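Long-range contact in Di-haem cytochrome c peroxidase family protein (Burkholderia thailandensis E264, PDB 6NX0), which binds two c-type haems, probably takes part in electron transfer, and is thought to act as a peroxidase of the di-haem cytochrome c peroxidase family: residues Q285-G299 and A441-L454. Residues are numbered along the deposited sequence; the frame is centred on the assembly and turned at random.
Sequences QEMRGLALFRNPDKG and AMTDADVDDLVAFL. With HEC (heme c), chain C.
Helices 285-293 and 444-454 cross nearly at right angles (102°), closest axis approach 7.0 Å, with the CA atoms of Gly-289 and Leu-450 4.2 Å apart, a worked example consistent with the pairing of first and last helices in the cytochrome c domain that carries the second haem. Gly-289, which has no side chain, brings its CA to 3.3 Å from Asp-449 O in a CA-H...O contact. On one flank Asp-449 fits as a knob among Gln-285, Arg-288, Gly-289 and Leu-292, its carboxylate shared between two residues. Gln-285 NE2 meets Asp-449 OD1 nearly end-on at 2.9 Å, whereas Arg-288 NE reaches OD2 from above the carboxylate plane in a salt bridge; a weaker bond from NH2 to OD1 supplements it. The other flank is apolar. Phe-453, its chi1 of 170° turning CG away from its own backbone N, presents a ring face to Leu-290 CA in a CH-pi contact, 4.0 Å from the centroid. Phe-453 CE2 in turn covers one face of Phe-293, the planes inclined at 59°, while Leu-450 CD2 touches the edge of that ring. Phe-293 also packs against Cys-301 and the axial ligand His-305, and Phe-293 CE2 and Leu-454 CD1 each lie 4.1 Å from the haem methyl CMB. Beyond the helix, Lys-298 approaches Asp-446 through two waters, each donating to the carboxylate and accepting from NZ, and Met-442 SD rests 3.7 Å from Gly-299 N.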
ATOM      1  N   GLN A 285       9.119 -14.373 -22.536  1.00 15.37           N
ATOM      2  CA  GLN A 285       7.961 -14.573 -21.670  1.00 13.97           C
ATOM      3  C   GLN A 285       7.613 -13.303 -20.915  1.00 13.69           C
ATOM      4  O   GLN A 285       6.432 -12.963 -20.786  1.00 12.85           O
ATOM      5  CB  GLN A 285       8.215 -15.706 -20.685  1.00 15.59           C
ATOM      6  CG  GLN A 285       7.060 -15.875 -19.711  1.00 16.32           C
ATOM      7  CD  GLN A 285       7.268 -16.981 -18.718  1.00 14.87           C
ATOM      8  OE1 GLN A 285       8.376 -17.176 -18.205  1.00 20.16           O
ATOM      9  NE2 GLN A 285       6.197 -17.705 -18.415  1.00 17.01           N
ATOM     10  N   GLU A 286       8.616 -12.625 -20.356  1.00 12.27           N
ATOM     11  CA  GLU A 286       8.353 -11.373 -19.632  1.00 12.01           C
ATOM     12  C   GLU A 286       7.713 -10.339 -20.551  1.00 12.90           C
ATOM     13  O   GLU A 286       6.783  -9.619 -20.151  1.00 12.44           O
ATOM     14  CB  GLU A 286       9.648 -10.845 -18.993  1.00 13.35           C
ATOM     15  CG  GLU A 286      10.133 -11.718 -17.814  1.00 15.79           C
ATOM     16  CD  GLU A 286      11.594 -11.557 -17.461  1.00 13.45           C
ATOM     17  OE1 GLU A 286      12.323 -10.854 -18.182  1.00 12.83           O
ATOM     18  OE2 GLU A 286      12.011 -12.116 -16.416  1.00 16.25           O
ATOM     19  N   MET A 287       8.171 -10.272 -21.805  1.00 13.59           N
ATOM     20  CA  MET A 287       7.547  -9.375 -22.773  1.00 13.13           C
ATOM     21  C   MET A 287       6.112  -9.799 -23.096  1.00 13.50           C
ATOM     22  O   MET A 287       5.243  -8.934 -23.279  1.00 15.21           O
ATOM     23  CB  MET A 287       8.407  -9.310 -24.045  1.00 14.92           C
ATOM     24  CG  MET A 287       9.768  -8.651 -23.851  1.00 15.37           C
ATOM     25  SD  MET A 287       9.719  -6.971 -23.217  1.00 20.58           S
ATOM     26  CE  MET A 287       8.982  -6.087 -24.600  1.00 23.03           C
ATOM     27  N   ARG A 288       5.821 -11.101 -23.171  1.00 12.14           N
ATOM     28  CA  ARG A 288       4.423 -11.509 -23.347  1.00 12.48           C
ATOM     29  C   ARG A 288       3.580 -11.031 -22.182  1.00 16.49           C
ATOM     30  O   ARG A 288       2.439 -10.588 -22.364  1.00 14.01           O
ATOM     31  CB  ARG A 288       4.291 -13.018 -23.495  1.00 15.01           C
ATOM     32  CG  ARG A 288       4.834 -13.559 -24.788  1.00 19.08           C
ATOM     33  CD  ARG A 288       4.327 -14.953 -25.047  1.00 16.04           C
ATOM     34  NE  ARG A 288       4.626 -15.911 -23.991  1.00 16.38           N
ATOM     35  CZ  ARG A 288       5.787 -16.558 -23.869  1.00 24.33           C
ATOM     36  NH1 ARG A 288       6.777 -16.337 -24.732  1.00 20.59           N
ATOM     37  NH2 ARG A 288       5.964 -17.416 -22.878  1.00 23.79           N
ATOM     38  N   GLY A 289       4.103 -11.172 -20.967  1.00 14.61           N
ATOM     39  CA  GLY A 289       3.354 -10.725 -19.800  1.00 12.53           C
ATOM     40  C   GLY A 289       3.125  -9.226 -19.783  1.00 12.73           C
ATOM     41  O   GLY A 289       2.048  -8.765 -19.401  1.00 12.14           O
ATOM     42  N   LEU A 290       4.139  -8.446 -20.166  1.00 12.42           N
ATOM     43  CA  LEU A 290       3.987  -7.000 -20.271  1.00 13.82           C
ATOM     44  C   LEU A 290       2.894  -6.660 -21.272  1.00 14.24           C
ATOM     45  O   LEU A 290       2.057  -5.789 -21.022  1.00 13.07           O
ATOM     46  CB  LEU A 290       5.306  -6.358 -20.700  1.00 15.29           C
ATOM     47  CG  LEU A 290       5.310  -4.880 -21.075  1.00 15.07           C
ATOM     48  CD1 LEU A 290       4.875  -4.018 -19.909  1.00 16.96           C
ATOM     49  CD2 LEU A 290       6.696  -4.487 -21.559  1.00 19.28           C
ATOM     50  N   ALA A 291       2.860  -7.368 -22.399  1.00 14.96           N
ATOM     51  CA  ALA A 291       1.814  -7.087 -23.377  1.00 13.89           C
ATOM     52  C   ALA A 291       0.433  -7.462 -22.843  1.00 14.89           C
ATOM     53  O   ALA A 291      -0.541  -6.739 -23.084  1.00 15.48           O
ATOM     54  CB  ALA A 291       2.122  -7.813 -24.679  1.00 16.82           C
ATOM     55  N   LEU A 292       0.316  -8.582 -22.116  1.00 12.67           N
ATOM     56  CA  LEU A 292      -0.963  -8.934 -21.497  1.00 11.95           C
ATOM     57  C   LEU A 292      -1.383  -7.883 -20.477  1.00 13.59           C
ATOM     58  O   LEU A 292      -2.572  -7.565 -20.346  1.00 10.51           O
ATOM     59  CB  LEU A 292      -0.854 -10.295 -20.818  1.00 11.51           C
ATOM     60  CG  LEU A 292      -0.819 -11.461 -21.799  1.00 12.77           C
ATOM     61  CD1 LEU A 292      -0.178 -12.654 -21.127  1.00 15.28           C
ATOM     62  CD2 LEU A 292      -2.224 -11.823 -22.262  1.00 14.31           C
ATOM     63  N   PHE A 293      -0.413  -7.388 -19.713  1.00 13.30           N
ATOM     64  CA  PHE A 293      -0.641  -6.387 -18.676  1.00 13.00           C
ATOM     65  C   PHE A 293      -1.267  -5.128 -19.236  1.00 12.74           C
ATOM     66  O   PHE A 293      -2.074  -4.484 -18.550  1.00 12.04           O
ATOM     67  CB  PHE A 293       0.701  -6.080 -18.002  1.00 11.72           C
ATOM     68  CG  PHE A 293       0.592  -5.343 -16.689  1.00 12.08           C
ATOM     69  CD1 PHE A 293       0.607  -3.970 -16.628  1.00 13.01           C
ATOM     70  CD2 PHE A 293       0.515  -6.065 -15.511  1.00 11.51           C
ATOM     71  CE1 PHE A 293       0.501  -3.321 -15.406  1.00 11.43           C
ATOM     72  CE2 PHE A 293       0.426  -5.432 -14.297  1.00 11.12           C
ATOM     73  CZ  PHE A 293       0.431  -4.067 -14.233  1.00 13.17           C
ATOM     74  N   ARG A 294      -0.914  -4.773 -20.477  1.00 10.77           N
ATOM     75  CA  ARG A 294      -1.374  -3.563 -21.144  1.00 14.23           C
ATOM     76  C   ARG A 294      -2.462  -3.834 -22.172  1.00 13.09           C
ATOM     77  O   ARG A 294      -2.833  -2.915 -22.915  1.00 17.22           O
ATOM     78  CB  ARG A 294      -0.202  -2.865 -21.831  1.00 17.14           C
ATOM     79  CG  ARG A 294       0.830  -2.347 -20.886  1.00 25.07           C
ATOM     80  CD  ARG A 294       1.691  -1.287 -21.550  1.00 24.51           C
ATOM     81  NE  ARG A 294       2.665  -1.894 -22.432  1.00 31.52           N
ATOM     82  CZ  ARG A 294       3.765  -1.271 -22.836  1.00 35.46           C
ATOM     83  NH1 ARG A 294       4.635  -1.889 -23.639  1.00 27.88           N
ATOM     84  NH2 ARG A 294       3.985  -0.029 -22.425  1.00 27.68           N
ATOM     85  N   ASN A 295      -2.950  -5.066 -22.257  1.00 13.93           N
ATOM     86  CA  ASN A 295      -3.940  -5.452 -23.254  1.00 13.83           C
ATOM     87  C   ASN A 295      -5.324  -5.258 -22.647  1.00 13.71           C
ATOM     88  O   ASN A 295      -5.679  -5.978 -21.694  1.00 15.59           O
ATOM     89  CB  ASN A 295      -3.718  -6.894 -23.681  1.00 14.75           C
ATOM     90  CG  ASN A 295      -4.697  -7.373 -24.758  1.00 16.86           C
ATOM     91  OD1 ASN A 295      -5.796  -6.846 -24.922  1.00 14.53           O
ATOM     92  ND2 ASN A 295      -4.304  -8.431 -25.465  1.00 17.53           N
ATOM     93  N   PRO A 296      -6.133  -4.319 -23.142  1.00 12.38           N
ATOM     94  CA  PRO A 296      -7.424  -4.048 -22.491  1.00 13.84           C
ATOM     95  C   PRO A 296      -8.414  -5.186 -22.602  1.00 13.28           C
ATOM     96  O   PRO A 296      -9.429  -5.192 -21.895  1.00 15.29           O
ATOM     97  CB  PRO A 296      -7.929  -2.802 -23.225  1.00 19.05           C
ATOM     98  CG  PRO A 296      -7.254  -2.864 -24.567  1.00 18.66           C
ATOM     99  CD  PRO A 296      -5.897  -3.450 -24.310  1.00 15.07           C
ATOM    100  N   ASP A 297      -8.169  -6.150 -23.482  1.00 14.89           N
ATOM    101  CA  ASP A 297      -9.068  -7.269 -23.677  1.00 15.68           C
ATOM    102  C   ASP A 297      -8.613  -8.544 -22.976  1.00 12.37           C
ATOM    103  O   ASP A 297      -9.360  -9.524 -22.960  1.00 15.75           O
ATOM    104  CB  ASP A 297      -9.226  -7.525 -25.180  1.00 17.82           C
ATOM    105  CG  ASP A 297      -9.859  -6.344 -25.905  1.00 26.37           C
ATOM    106  OD1 ASP A 297     -10.675  -5.629 -25.286  1.00 27.22           O
ATOM    107  OD2 ASP A 297      -9.515  -6.114 -27.083  1.00 23.11           O
ATOM    108  N   LYS A 298      -7.431  -8.542 -22.351  1.00 16.75           N
ATOM    109  CA  LYS A 298      -6.971  -9.710 -21.599  1.00 14.76           C
ATOM    110  C   LYS A 298      -6.675  -9.326 -20.148  1.00 11.91           C
ATOM    111  O   LYS A 298      -7.579  -9.385 -19.315  1.00 15.51           O
ATOM    112  CB  LYS A 298      -5.769 -10.347 -22.298  1.00 18.72           C
ATOM    113  CG  LYS A 298      -6.214 -10.986 -23.630  1.00 17.37           C
ATOM    114  CD  LYS A 298      -5.185 -11.881 -24.232  1.00 19.29           C
ATOM    115  CE  LYS A 298      -5.706 -12.514 -25.520  1.00 23.25           C
ATOM    116  NZ  LYS A 298      -4.596 -13.196 -26.251  1.00 30.30           N
ATOM    117  N   GLY A 299      -5.460  -8.870 -19.846  1.00 12.83           N
ATOM    118  CA  GLY A 299      -5.147  -8.510 -18.463  1.00 12.24           C
ATOM    119  C   GLY A 299      -5.816  -7.214 -18.022  1.00 12.24           C
ATOM    120  O   GLY A 299      -6.378  -7.126 -16.921  1.00 11.31           O
ATOM    121  N   ALA A 441     -11.123 -14.366 -19.737  1.00 14.36           N
ATOM    122  CA  ALA A 441     -10.388 -13.544 -20.693  1.00 16.31           C
ATOM    123  C   ALA A 441      -9.028 -14.139 -21.054  1.00 16.04           C
ATOM    124  O   ALA A 441      -8.546 -13.932 -22.173  1.00 18.28           O
ATOM    125  CB  ALA A 441     -10.201 -12.130 -20.148  1.00 21.12           C
ATOM    126  N   MET A 442      -8.383 -14.848 -20.118  1.00 16.42           N
ATOM    127  CA  MET A 442      -7.008 -15.310 -20.272  1.00 15.54           C
ATOM    128  C   MET A 442      -6.897 -16.815 -20.060  1.00 13.08           C
ATOM    129  O   MET A 442      -7.732 -17.443 -19.406  1.00 15.69           O
ATOM    130  CB  MET A 442      -6.100 -14.584 -19.287  1.00 14.52           C
ATOM    131  CG  MET A 442      -5.874 -13.159 -19.656  1.00 15.44           C
ATOM    132  SD  MET A 442      -4.783 -12.304 -18.541  1.00 18.21           S
ATOM    133  CE  MET A 442      -5.812 -12.146 -17.108  1.00 17.16           C
ATOM    134  N   THR A 443      -5.819 -17.403 -20.606  1.00 15.50           N
ATOM    135  CA  THR A 443      -5.485 -18.792 -20.344  1.00 15.24           C
ATOM    136  C   THR A 443      -4.583 -18.896 -19.118  1.00 13.99           C
ATOM    137  O   THR A 443      -4.035 -17.901 -18.636  1.00 14.82           O
ATOM    138  CB  THR A 443      -4.750 -19.392 -21.523  1.00 14.10           C
ATOM    139  OG1 THR A 443      -3.525 -18.681 -21.669  1.00 15.83           O
ATOM    140  CG2 THR A 443      -5.566 -19.245 -22.810  1.00 17.50           C
ATOM    141  N   ASP A 444      -4.361 -20.126 -18.656  1.00 17.40           N
ATOM    142  CA  ASP A 444      -3.418 -20.295 -17.555  1.00 14.97           C
ATOM    143  C   ASP A 444      -2.003 -19.913 -17.979  1.00 14.16           C
ATOM    144  O   ASP A 444      -1.231 -19.372 -17.177  1.00 14.71           O
ATOM    145  CB  ASP A 444      -3.486 -21.729 -17.022  1.00 16.38           C
ATOM    146  CG  ASP A 444      -4.645 -21.927 -16.063  1.00 25.90           C
ATOM    147  OD1 ASP A 444      -4.878 -21.028 -15.214  1.00 28.07           O
ATOM    148  OD2 ASP A 444      -5.331 -22.959 -16.166  1.00 31.32           O
ATOM    149  N   ALA A 445      -1.647 -20.118 -19.252  1.00 14.62           N
ATOM    150  CA  ALA A 445      -0.344 -19.657 -19.720  1.00 17.38           C
ATOM    151  C   ALA A 445      -0.239 -18.134 -19.666  1.00 14.54           C
ATOM    152  O   ALA A 445       0.824 -17.580 -19.355  1.00 15.11           O
ATOM    153  CB  ALA A 445      -0.094 -20.163 -21.149  1.00 16.54           C
ATOM    154  N   ASP A 446      -1.331 -17.436 -20.003  1.00 16.24           N
ATOM    155  CA  ASP A 446      -1.360 -15.986 -19.860  1.00 13.18           C
ATOM    156  C   ASP A 446      -1.081 -15.577 -18.417  1.00 10.95           C
ATOM    157  O   ASP A 446      -0.321 -14.640 -18.163  1.00 13.23           O
ATOM    158  CB  ASP A 446      -2.726 -15.422 -20.258  1.00 13.22           C
ATOM    159  CG  ASP A 446      -3.020 -15.518 -21.754  1.00 20.31           C
ATOM    160  OD1 ASP A 446      -2.074 -15.644 -22.560  1.00 21.42           O
ATOM    161  OD2 ASP A 446      -4.216 -15.437 -22.117  1.00 18.06           O
ATOM    162  N   VAL A 447      -1.713 -16.263 -17.469  1.00 13.42           N
ATOM    163  CA  VAL A 447      -1.498 -15.947 -16.055  1.00 13.91           C
ATOM    164  C   VAL A 447      -0.039 -16.166 -15.692  1.00 12.84           C
ATOM    165  O   VAL A 447       0.578 -15.334 -15.008  1.00 12.38           O
ATOM    166  CB  VAL A 447      -2.444 -16.791 -15.191  1.00 14.16           C
ATOM    167  CG1 VAL A 447      -2.086 -16.673 -13.707  1.00 12.40           C
ATOM    168  CG2 VAL A 447      -3.879 -16.363 -15.415  1.00 13.69           C
ATOM    169  N   ASP A 448       0.542 -17.292 -16.141  1.00 12.17           N
ATOM    170  CA  ASP A 448       1.963 -17.537 -15.895  1.00 15.10           C
ATOM    171  C   ASP A 448       2.832 -16.396 -16.438  1.00 12.43           C
ATOM    172  O   ASP A 448       3.815 -15.984 -15.809  1.00 13.02           O
ATOM    173  CB  ASP A 448       2.406 -18.854 -16.539  1.00 14.67           C
ATOM    174  CG  ASP A 448       1.659 -20.095 -16.017  1.00 22.01           C
ATOM    175  OD1 ASP A 448       1.027 -20.081 -14.938  1.00 21.38           O
ATOM    176  OD2 ASP A 448       1.722 -21.134 -16.719  1.00 22.96           O
ATOM    177  N   ASP A 449       2.511 -15.899 -17.639  1.00 12.51           N
ATOM    178  CA  ASP A 449       3.304 -14.840 -18.245  1.00 11.80           C
ATOM    179  C   ASP A 449       3.183 -13.525 -17.476  1.00 11.34           C
ATOM    180  O   ASP A 449       4.175 -12.806 -17.320  1.00 12.04           O
ATOM    181  CB  ASP A 449       2.883 -14.662 -19.700  1.00 11.84           C
ATOM    182  CG  ASP A 449       3.262 -15.853 -20.584  1.00 19.27           C
ATOM    183  OD1 ASP A 449       4.028 -16.736 -20.132  1.00 16.61           O
ATOM    184  OD2 ASP A 449       2.775 -15.897 -21.747  1.00 19.40           O
ATOM    185  N   LEU A 450       1.976 -13.210 -16.977  1.00 11.67           N
ATOM    186  CA  LEU A 450       1.796 -12.035 -16.129  1.00 11.62           C
ATOM    187  C   LEU A 450       2.642 -12.128 -14.864  1.00 10.68           C
ATOM    188  O   LEU A 450       3.298 -11.150 -14.482  1.00 11.51           O
ATOM    189  CB  LEU A 450       0.324 -11.867 -15.774  1.00 10.76           C
ATOM    190  CG  LEU A 450      -0.557 -11.252 -16.874  1.00 13.40           C
ATOM    191  CD1 LEU A 450      -2.039 -11.487 -16.578  1.00 13.50           C
ATOM    192  CD2 LEU A 450      -0.270  -9.795 -17.028  1.00 12.97           C
ATOM    193  N   VAL A 451       2.659 -13.297 -14.219  1.00 11.78           N
ATOM    194  CA  VAL A 451       3.543 -13.487 -13.062  1.00 12.89           C
ATOM    195  C   VAL A 451       5.001 -13.250 -13.446  1.00 10.91           C
ATOM    196  O   VAL A 451       5.739 -12.559 -12.737  1.00 10.47           O
ATOM    197  CB  VAL A 451       3.336 -14.885 -12.464  1.00 10.84           C
ATOM    198  CG1 VAL A 451       4.402 -15.193 -11.400  1.00 13.28           C
ATOM    199  CG2 VAL A 451       1.943 -15.026 -11.910  1.00 12.74           C
ATOM    200  N   ALA A 452       5.437 -13.801 -14.583  1.00 12.03           N
ATOM    201  CA  ALA A 452       6.810 -13.565 -15.021  1.00 11.00           C
ATOM    202  C   ALA A 452       7.099 -12.074 -15.168  1.00 10.13           C
ATOM    203  O   ALA A 452       8.156 -11.580 -14.765  1.00 10.46           O
ATOM    204  CB  ALA A 452       7.070 -14.288 -16.344  1.00 12.77           C
ATOM    205  N   PHE A 453       6.148 -11.313 -15.725  1.00 11.86           N
ATOM    206  CA  PHE A 453       6.373  -9.887 -15.829  1.00 11.15           C
ATOM    207  C   PHE A 453       6.444  -9.226 -14.453  1.00 10.12           C
ATOM    208  O   PHE A 453       7.315  -8.396 -14.211  1.00 12.09           O
ATOM    209  CB  PHE A 453       5.278  -9.250 -16.678  1.00 12.75           C
ATOM    210  CG  PHE A 453       5.317  -7.778 -16.630  1.00 11.39           C
ATOM    211  CD1 PHE A 453       6.396  -7.085 -17.135  1.00 12.60           C
ATOM    212  CD2 PHE A 453       4.282  -7.061 -16.030  1.00 13.22           C
ATOM    213  CE1 PHE A 453       6.454  -5.706 -17.046  1.00 13.54           C
ATOM    214  CE2 PHE A 453       4.331  -5.686 -15.941  1.00 11.55           C
ATOM    215  CZ  PHE A 453       5.411  -5.002 -16.438  1.00 15.35           C
ATOM    216  N   LEU A 454       5.537  -9.574 -13.534  1.00 12.29           N
ATOM    217  CA  LEU A 454       5.570  -8.925 -12.219  1.00 11.56           C
ATOM    218  C   LEU A 454       6.883  -9.185 -11.498  1.00 10.22           C
ATOM    219  O   LEU A 454       7.334  -8.358 -10.700  1.00  9.10           O
ATOM    220  CB  LEU A 454       4.394  -9.391 -11.373  1.00  9.76           C
ATOM    221  CG  LEU A 454       3.025  -8.930 -11.907  1.00 11.79           C
ATOM    222  CD1 LEU A 454       1.907  -9.502 -11.022  1.00 14.23           C
ATOM    223  CD2 LEU A 454       2.959  -7.401 -12.001  1.00 14.86           C
TER
HETATM  224 FE   HEC C 602      -4.764  -5.252  -9.194  1.00 10.03          FE
HETATM  225  CHA HEC C 602      -4.171  -5.482  -5.825  1.00  9.89           C
HETATM  226  CHB HEC C 602      -2.231  -7.489  -9.802  1.00 10.47           C
HETATM  227  CHC HEC C 602      -5.764  -5.541 -12.462  1.00 10.16           C
HETATM  228  CHD HEC C 602      -7.038  -2.755  -8.701  1.00 11.21           C
HETATM  229  NA  HEC C 602      -3.419  -6.241  -8.040  1.00  9.04           N
HETATM  230  C1A HEC C 602      -3.328  -6.147  -6.664  1.00  9.81           C
HETATM  231  C2A HEC C 602      -2.322  -7.087  -6.243  1.00  9.29           C
HETATM  232  C3A HEC C 602      -1.722  -7.559  -7.342  1.00 10.87           C
HETATM  233  C4A HEC C 602      -2.405  -7.042  -8.501  1.00  9.90           C
HETATM  234  CMA HEC C 602      -0.654  -8.647  -7.419  1.00 10.31           C
HETATM  235  CAA HEC C 602      -1.854  -7.289  -4.783  1.00 11.11           C
HETATM  236  CBA HEC C 602      -0.731  -6.331  -4.428  1.00  9.30           C
HETATM  237  CGA HEC C 602      -0.287  -6.363  -2.985  1.00 11.77           C
HETATM  238  O1A HEC C 602       0.526  -5.451  -2.643  1.00 18.26           O
HETATM  239  O2A HEC C 602      -0.912  -7.053  -2.132  1.00 11.29           O
HETATM  240  NB  HEC C 602      -4.126  -6.269 -10.816  1.00  9.08           N
HETATM  241  C1B HEC C 602      -3.010  -7.108 -10.860  1.00  9.66           C
HETATM  242  C2B HEC C 602      -2.885  -7.626 -12.210  1.00 10.33           C
HETATM  243  C3B HEC C 602      -3.892  -7.155 -12.944  1.00  9.38           C
HETATM  244  C4B HEC C 602      -4.657  -6.257 -12.089  1.00 10.81           C
HETATM  245  CMB HEC C 602      -1.717  -8.531 -12.681  1.00 10.66           C
HETATM  246  CAB HEC C 602      -4.283  -7.502 -14.403  1.00  9.62           C
HETATM  247  CBB HEC C 602      -4.572  -9.014 -14.540  1.00  9.69           C
HETATM  248  NC  HEC C 602      -6.078  -4.279 -10.376  1.00  8.16           N
HETATM  249  C1C HEC C 602      -6.387  -4.604 -11.683  1.00 10.00           C
HETATM  250  C2C HEC C 602      -7.443  -3.730 -12.109  1.00 11.15           C
HETATM  251  C3C HEC C 602      -7.732  -2.891 -11.105  1.00 11.90           C
HETATM  252  C4C HEC C 602      -6.904  -3.243  -9.976  1.00 11.45           C
HETATM  253  CMC HEC C 602      -7.996  -3.769 -13.551  1.00 11.96           C
HETATM  254  CAC HEC C 602      -8.607  -1.629 -11.172  1.00 12.13           C
HETATM  255  CBC HEC C 602     -10.053  -2.061 -11.497  1.00 12.63           C
HETATM  256  ND  HEC C 602      -5.423  -4.267  -7.564  1.00  9.15           N
HETATM  257  C1D HEC C 602      -6.399  -3.266  -7.599  1.00 10.19           C
HETATM  258  C2D HEC C 602      -6.785  -2.975  -6.249  1.00 11.42           C
HETATM  259  C3D HEC C 602      -5.990  -3.861  -5.371  1.00 10.60           C
HETATM  260  C4D HEC C 602      -5.124  -4.603  -6.246  1.00 11.10           C
HETATM  261  CMD HEC C 602      -7.821  -1.962  -5.772  1.00 11.05           C
HETATM  262  CAD HEC C 602      -6.071  -3.954  -3.841  1.00 10.05           C
HETATM  263  CBD HEC C 602      -7.196  -4.909  -3.491  1.00  9.15           C
HETATM  264  CGD HEC C 602      -7.107  -5.351  -2.052  1.00  9.16           C
HETATM  265  O1D HEC C 602      -6.068  -5.086  -1.401  1.00  9.81           O
HETATM  266  O2D HEC C 602      -8.013  -6.124  -1.623  1.00 10.00           O
HETATM  267  O   HOH W   1      10.486 -13.137 -14.630  1.00 13.98           O
HETATM  268  O   HOH W   2      -5.159 -15.629 -24.531  1.00 23.99           O
HETATM  269  O   HOH W   3      -2.239 -14.430 -25.086  1.00 26.96           O